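Local coordinates for protein alpha-14 giardin (Giardia lamblia, PDB 3CHK) that binds calcium and phospholipids in the manner of annexins and may serve as a calcium-regulated structural element linking the membrane to the underlying axoneme, at the calcium ion site. Sequence-based numbering; all coordinates share one arbitrary frame.

Site 1: the calcium ion site. Residues 255-260, 294, 298. With CA (calcium ion), chain B.
The loop after helix 243-255 wraps round the calcium ion as an annexin type II site, with backbone carbonyls of the loop and the carboxylate of Glu298 as protein ligands; such sites let annexins bind phospholipid through calcium, probably here too. In Glu298, CG lies anti to the carbonyl carbon (chi1 -67°), and a bend at chi2 (-78°) turns the chain toward the loop. Glu298 CB sits 3.7 Å from Phe255 CD1 on the ring. Glu298 CG touches Phe255 CD1 too, at 3.5 Å. The carboxylate carbon CD then presents both oxygens to the metal. Glu298 OE1 binds calcium at 2.6 Å, on the side where Ser260 CB packs, and Glu298 OE2 binds it at 2.7 Å, a nearly even bidentate grip. Glu298 OE2 also takes an almost straight hydrogen bond and salt bridge from Arg294 NE (2.7 Å, 168° at H). This oxygen lies at the edge of the guanidinium, in its plane, whereas the donor arrives from above the carboxylate plane. Phe255 CB rests 3.3 Å above one face of the Arg294 guanidinium, toward its rim, bracing it. The nearby positive charge may help to keep Glu298 ionised. The carbonyl oxygen of Gly257 lies across the ion from the carboxylate, and those of Phe255 and Gly259 bind at its flanks, in a distorted six-coordinate shell. Water 1 binds calcium at 2.4 Å and meets Arg294 NH2 through a weak contact.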
loop_
_atom_site.group_PDB
_atom_site.type_symbol
_atom_site.label_atom_id
_atom_site.label_comp_id
_atom_site.label_asym_id
_atom_site.label_seq_id
_atom_site.Cartn_x
_atom_site.Cartn_y
_atom_site.Cartn_z
ATOM N N PHE A 255 -11.856 -0.086 6.805
ATOM C CA PHE A 255 -12.850 -0.490 7.806
ATOM C C PHE A 255 -14.047 0.442 7.779
ATOM O O PHE A 255 -15.089 0.098 8.338
ATOM C CB PHE A 255 -12.300 -0.403 9.228
ATOM C CG PHE A 255 -11.298 -1.483 9.610
ATOM C CD1 PHE A 255 -11.532 -2.823 9.308
ATOM C CD2 PHE A 255 -10.159 -1.158 10.353
ATOM C CE1 PHE A 255 -10.614 -3.807 9.687
ATOM C CE2 PHE A 255 -9.259 -2.153 10.772
ATOM C CZ PHE A 255 -9.494 -3.474 10.425
ATOM N N ALA A 256 -13.881 1.645 7.228
ATOM C CA ALA A 256 -14.890 2.706 7.360
ATOM C C ALA A 256 -16.211 2.366 6.701
ATOM O O ALA A 256 -16.250 1.797 5.614
ATOM C CB ALA A 256 -14.342 4.039 6.801
ATOM N N GLY A 257 -17.302 2.742 7.363
ATOM C CA GLY A 257 -18.630 2.550 6.802
ATOM C C GLY A 257 -19.153 1.179 7.129
ATOM O O GLY A 257 -18.517 0.408 7.859
ATOM N N SER A 258 -20.329 0.855 6.603
ATOM C CA SER A 258 -20.909 -0.446 6.877
ATOM C C SER A 258 -20.065 -1.518 6.224
ATOM O O SER A 258 -19.583 -1.345 5.093
ATOM C CB SER A 258 -22.362 -0.517 6.404
ATOM O OG SER A 258 -23.169 0.150 7.355
ATOM N N GLY A 259 -19.844 -2.602 6.954
ATOM C CA GLY A 259 -19.017 -3.676 6.446
ATOM C C GLY A 259 -17.571 -3.232 6.364
ATOM O O GLY A 259 -17.118 -2.396 7.144
ATOM N N SER A 260 -16.839 -3.803 5.419
ATOM C CA SER A 260 -15.472 -3.334 5.179
ATOM C C SER A 260 -14.948 -3.878 3.868
ATOM O O SER A 260 -15.549 -4.772 3.270
ATOM C CB SER A 260 -14.569 -3.730 6.328
ATOM O OG SER A 260 -14.468 -5.126 6.410
ATOM N N ARG A 294 -10.784 -2.686 16.903
ATOM C CA ARG A 294 -11.513 -2.425 15.684
ATOM C C ARG A 294 -11.663 -3.706 14.876
ATOM O O ARG A 294 -12.723 -3.969 14.370
ATOM C CB ARG A 294 -10.881 -1.306 14.838
ATOM C CG ARG A 294 -11.671 -0.939 13.609
ATOM C CD ARG A 294 -13.108 -0.396 13.929
ATOM N NE ARG A 294 -13.812 0.059 12.731
ATOM C CZ ARG A 294 -13.707 1.301 12.223
ATOM N NH1 ARG A 294 -12.872 2.175 12.782
ATOM N NH2 ARG A 294 -14.392 1.654 11.147
ATOM N N GLU A 298 -15.088 -5.657 13.269
ATOM C CA GLU A 298 -15.149 -5.615 11.825
ATOM C C GLU A 298 -15.042 -7.014 11.218
ATOM O O GLU A 298 -15.745 -7.308 10.272
ATOM C CB GLU A 298 -14.003 -4.767 11.249
ATOM C CG GLU A 298 -14.104 -3.279 11.591
ATOM C CD GLU A 298 -15.093 -2.530 10.766
ATOM O OE1 GLU A 298 -15.421 -2.954 9.642
ATOM O OE2 GLU A 298 -15.541 -1.452 11.226
HETATM CA CA CA B . -16.995 -0.972 9.051
HETATM O O HOH W 1 -17.387 0.966 10.428
#

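Site 2: the calcium ion site. Residues 221-223, 225-226, 230, 234. With CA (calcium ion), chain C.
Metal bonds come from the end of helix 217-224, the following turn and helix 227-241, the arrangement of a type III annexin site. The backbone carbonyl oxygens of Glu222 and Phe225 bind calcium at 2.3 Å and 2.4 Å. Glu230 reaches calcium with one carboxylate oxygen, OE1, at 2.4 Å. The side chain stands with CG anti to the backbone N (chi1 -176°) and runs extended beyond it, which brings its tip up to the ion. Gln226, bent at chi2 (73°), lays its amide against the metal. Gln226 OE1 is modelled as the ligand at 2.9 Å, yet Gln226 NE2 lies nearer the calcium, at 2.5 Å, so the amide may have been built the wrong way round. Waters 2, 3 and 4 complete the seven-coordinate shell that is seen.

Charge pairing supplies the second shell. Lys234 NZ gives a hydrogen bond and salt bridge to Glu230 OE2 at 2.6 Å, using the anti lone pair of that oxygen. The same amine nitrogen, Lys234 NZ, bridges more weakly to Glu222 OE1 at 3.1 Å. Lys234 thus appears to hold the Glu230 carboxylate in its rotation, and may offset negative charge. For the protein, the site ties two successive helices together through calcium, and its water ligands may mark positions that phospholipid groups could take.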
loop_
_atom_site.group_PDB
_atom_site.type_symbol
_atom_site.label_atom_id
_atom_site.label_comp_id
_atom_site.label_asym_id
_atom_site.label_seq_id
_atom_site.Cartn_x
_atom_site.Cartn_y
_atom_site.Cartn_z
ATOM N N VAL A 221 -3.918 19.675 3.001
ATOM C CA VAL A 221 -4.424 18.662 2.028
ATOM C C VAL A 221 -5.925 18.437 2.214
ATOM O O VAL A 221 -6.697 18.416 1.243
ATOM C CB VAL A 221 -3.633 17.324 2.202
ATOM C CG1 VAL A 221 -4.324 16.220 1.459
ATOM C CG2 VAL A 221 -2.168 17.488 1.721
ATOM N N GLU A 222 -6.341 18.278 3.466
ATOM C CA GLU A 222 -7.760 18.136 3.792
ATOM C C GLU A 222 -8.611 19.303 3.238
ATOM O O GLU A 222 -9.659 19.083 2.603
ATOM C CB GLU A 222 -7.932 18.003 5.289
ATOM C CG GLU A 222 -7.414 16.691 5.875
ATOM C CD GLU A 222 -7.909 16.428 7.295
ATOM O OE1 GLU A 222 -9.104 16.093 7.452
ATOM O OE2 GLU A 222 -7.095 16.529 8.242
ATOM N N ASP A 223 -8.159 20.526 3.492
ATOM C CA ASP A 223 -8.788 21.765 2.983
ATOM C C ASP A 223 -8.910 21.778 1.447
ATOM O O ASP A 223 -9.966 22.131 0.909
ATOM C CB ASP A 223 -7.965 23.014 3.372
ATOM C CG ASP A 223 -8.000 23.355 4.860
ATOM O OD1 ASP A 223 -8.790 22.748 5.605
ATOM O OD2 ASP A 223 -7.205 24.276 5.259
ATOM N N PHE A 225 -8.439 19.354 -1.060
ATOM C CA PHE A 225 -8.912 18.257 -1.895
ATOM C C PHE A 225 -10.162 17.622 -1.337
ATOM O O PHE A 225 -10.456 17.750 -0.153
ATOM C CB PHE A 225 -7.804 17.193 -2.021
ATOM C CG PHE A 225 -6.552 17.695 -2.682
ATOM C CD1 PHE A 225 -6.486 17.864 -4.043
ATOM C CD2 PHE A 225 -5.394 17.988 -1.914
ATOM C CE1 PHE A 225 -5.332 18.333 -4.672
ATOM C CE2 PHE A 225 -4.249 18.468 -2.523
ATOM C CZ PHE A 225 -4.194 18.648 -3.903
ATOM N N GLN A 226 -10.909 16.928 -2.202
ATOM C CA GLN A 226 -12.012 16.109 -1.744
ATOM C C GLN A 226 -11.995 14.752 -2.447
ATOM O O GLN A 226 -11.362 14.607 -3.497
ATOM C CB GLN A 226 -13.343 16.796 -2.017
ATOM C CG GLN A 226 -14.311 16.578 -0.853
ATOM C CD GLN A 226 -13.920 17.399 0.367
ATOM O OE1 GLN A 226 -13.836 18.625 0.281
ATOM N NE2 GLN A 226 -13.677 16.737 1.499
ATOM N N GLU A 230 -8.348 13.637 -2.121
ATOM C CA GLU A 230 -7.974 13.837 -0.712
ATOM C C GLU A 230 -7.328 12.576 -0.132
ATOM O O GLU A 230 -6.284 12.652 0.528
ATOM C CB GLU A 230 -9.183 14.273 0.124
ATOM C CG GLU A 230 -8.802 14.580 1.563
ATOM C CD GLU A 230 -9.980 14.961 2.419
ATOM O OE1 GLU A 230 -10.839 15.727 1.929
ATOM O OE2 GLU A 230 -10.034 14.478 3.567
ATOM N N LYS A 234 -3.433 12.566 1.090
ATOM C CA LYS A 234 -3.172 12.163 2.473
ATOM C C LYS A 234 -2.297 10.910 2.510
ATOM O O LYS A 234 -1.449 10.798 3.375
ATOM C CB LYS A 234 -4.450 11.939 3.281
ATOM C CG LYS A 234 -5.220 13.215 3.556
ATOM C CD LYS A 234 -6.542 12.857 4.206
ATOM C CE LYS A 234 -7.077 13.994 4.990
ATOM N NZ LYS A 234 -8.488 13.780 5.499
HETATM CA CA CA C . -11.577 17.982 1.929
HETATM O O HOH W 2 -12.191 17.688 3.734
HETATM O O HOH W 3 -12.570 20.073 3.505
HETATM O O HOH W 4 -12.194 20.134 0.663
#

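Site 3: the calcium ion site. Residues 90-91, 94-99, 138. With CA (calcium ion), chain D.
Thr94 to Thr99 carry the G-X-G-T calcium loop of an annexin type II site, the kind through which annexins bind phospholipid, closed by Asp138 from helix 131-139. On the protein side the ion is held closely. The carbonyl oxygens of Thr94 and Gly98 bind calcium at 2.3 Å each, and that of Gly96 lies between them in sequence as a further ligand. Gly96 and Gly98 both have positive phi, which lets alternate carbonyls turn inward. Asp138 clamps the metal with both carboxylate oxygens, OD1 at 2.4 Å and OD2 at 2.6 Å, although its chi1 of -115° is far from a staggered value. From above the carboxylate plane (45° out of it), Thr99 OG1 donates a short hydrogen bond of 2.5 Å to Asp138 OD1 and so steadies the ligand from the second shell. Thr94 is anchored as well: with chi1 at 51°, Thr94 OG1 turns back along helix 82-94 and donates to the Ile90 carbonyl O at 2.8 Å. Away from the ion, Lys95 CD lies 3.5 Å above the centre of the Arg91 guanidinium plane. The rest of the seven-coordinate shell is the solvent side, filled by waters 5 and 6, each 2.4 Å from the calcium and probably more readily exchanged than the protein ligands.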
loop_
_atom_site.group_PDB
_atom_site.type_symbol
_atom_site.label_atom_id
_atom_site.label_comp_id
_atom_site.label_asym_id
_atom_site.label_seq_id
_atom_site.Cartn_x
_atom_site.Cartn_y
_atom_site.Cartn_z
ATOM N N ILE A 90 -1.796 -4.089 -10.128
ATOM C CA ILE A 90 -1.841 -3.017 -11.128
ATOM C C ILE A 90 -2.511 -3.515 -12.412
ATOM O O ILE A 90 -3.409 -2.857 -12.951
ATOM C CB ILE A 90 -0.437 -2.457 -11.422
ATOM C CG1 ILE A 90 0.145 -1.744 -10.190
ATOM C CG2 ILE A 90 -0.467 -1.492 -12.645
ATOM C CD1 ILE A 90 1.613 -1.340 -10.363
ATOM N N ARG A 91 -2.076 -4.689 -12.876
ATOM C CA ARG A 91 -2.790 -5.384 -13.972
ATOM C C ARG A 91 -4.284 -5.578 -13.727
ATOM O O ARG A 91 -5.119 -5.268 -14.597
ATOM C CB ARG A 91 -2.162 -6.758 -14.216
ATOM C CG ARG A 91 -2.900 -7.598 -15.278
ATOM C CD ARG A 91 -2.667 -7.082 -16.704
ATOM N NE ARG A 91 -3.149 -8.080 -17.672
ATOM C CZ ARG A 91 -2.866 -8.110 -18.975
ATOM N NH1 ARG A 91 -2.076 -7.209 -19.534
ATOM N NH2 ARG A 91 -3.367 -9.095 -19.728
ATOM N N THR A 94 -6.502 -2.498 -14.041
ATOM C CA THR A 94 -6.516 -1.714 -15.293
ATOM C C THR A 94 -7.003 -2.500 -16.523
ATOM O O THR A 94 -7.818 -1.997 -17.307
ATOM C CB THR A 94 -5.159 -1.156 -15.629
ATOM O OG1 THR A 94 -4.176 -2.201 -15.593
ATOM C CG2 THR A 94 -4.764 0.000 -14.650
ATOM N N LYS A 95 -6.522 -3.729 -16.672
ATOM C CA LYS A 95 -6.901 -4.551 -17.840
ATOM C C LYS A 95 -8.407 -4.674 -17.982
ATOM O O LYS A 95 -9.098 -5.046 -17.038
ATOM C CB LYS A 95 -6.246 -5.936 -17.779
ATOM C CG LYS A 95 -6.476 -6.780 -19.058
ATOM C CD LYS A 95 -5.630 -6.246 -20.219
ATOM C CE LYS A 95 -6.064 -6.875 -21.549
ATOM N NZ LYS A 95 -5.113 -6.469 -22.640
ATOM N N GLY A 96 -8.907 -4.350 -19.180
ATOM C CA GLY A 96 -10.324 -4.457 -19.475
ATOM C C GLY A 96 -11.190 -3.319 -18.982
ATOM O O GLY A 96 -10.686 -2.273 -18.555
ATOM N N ALA A 97 -12.498 -3.544 -19.030
ATOM C CA ALA A 97 -13.517 -2.566 -18.670
ATOM C C ALA A 97 -13.249 -1.872 -17.342
ATOM O O ALA A 97 -13.095 -2.517 -16.309
ATOM C CB ALA A 97 -14.900 -3.228 -18.648
ATOM N N GLY A 98 -13.215 -0.545 -17.395
ATOM C CA GLY A 98 -13.101 0.285 -16.204
ATOM C C GLY A 98 -11.730 0.264 -15.547
ATOM O O GLY A 98 -10.736 -0.158 -16.142
ATOM N N THR A 99 -11.706 0.765 -14.312
ATOM C CA THR A 99 -10.468 0.943 -13.531
ATOM C C THR A 99 -10.773 0.760 -12.047
ATOM O O THR A 99 -11.782 1.260 -11.551
ATOM C CB THR A 99 -9.859 2.382 -13.729
ATOM O OG1 THR A 99 -9.691 2.673 -15.119
ATOM C CG2 THR A 99 -8.481 2.502 -13.064
ATOM N N ASP A 138 -5.480 4.226 -18.539
ATOM C CA ASP A 138 -6.683 3.940 -17.759
ATOM C C ASP A 138 -7.222 5.122 -16.973
ATOM O O ASP A 138 -8.434 5.268 -16.845
ATOM C CB ASP A 138 -6.506 2.707 -16.859
ATOM C CG ASP A 138 -7.438 1.554 -17.263
ATOM O OD1 ASP A 138 -8.220 1.052 -16.427
ATOM O OD2 ASP A 138 -7.397 1.176 -18.444
HETATM CA CA CA D . -9.351 -0.433 -17.946
HETATM O O HOH W 5 -8.911 -0.735 -20.300
HETATM O O HOH W 6 -10.790 1.358 -18.519
#

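No residue is common to the three calcium sites. The C-alpha centre of site 1 lies about 22 Å from that of site 2 and about 26 Å from that of site 3, while the centres of sites 2 and 3 are about 25 Å apart. Sites 1 and 3 share one design, a loop at the end of a helix paired with an acidic residue distant in sequence; site 2 follows a different, local one. Sites 1 and 2 are close in sequence, since helix 227-241 of site 2 is directly followed by helix 243-255, which leads into site 1. Separate ions across a single chain could allow multipoint, calcium-dependent attachment to a membrane, as in other annexins.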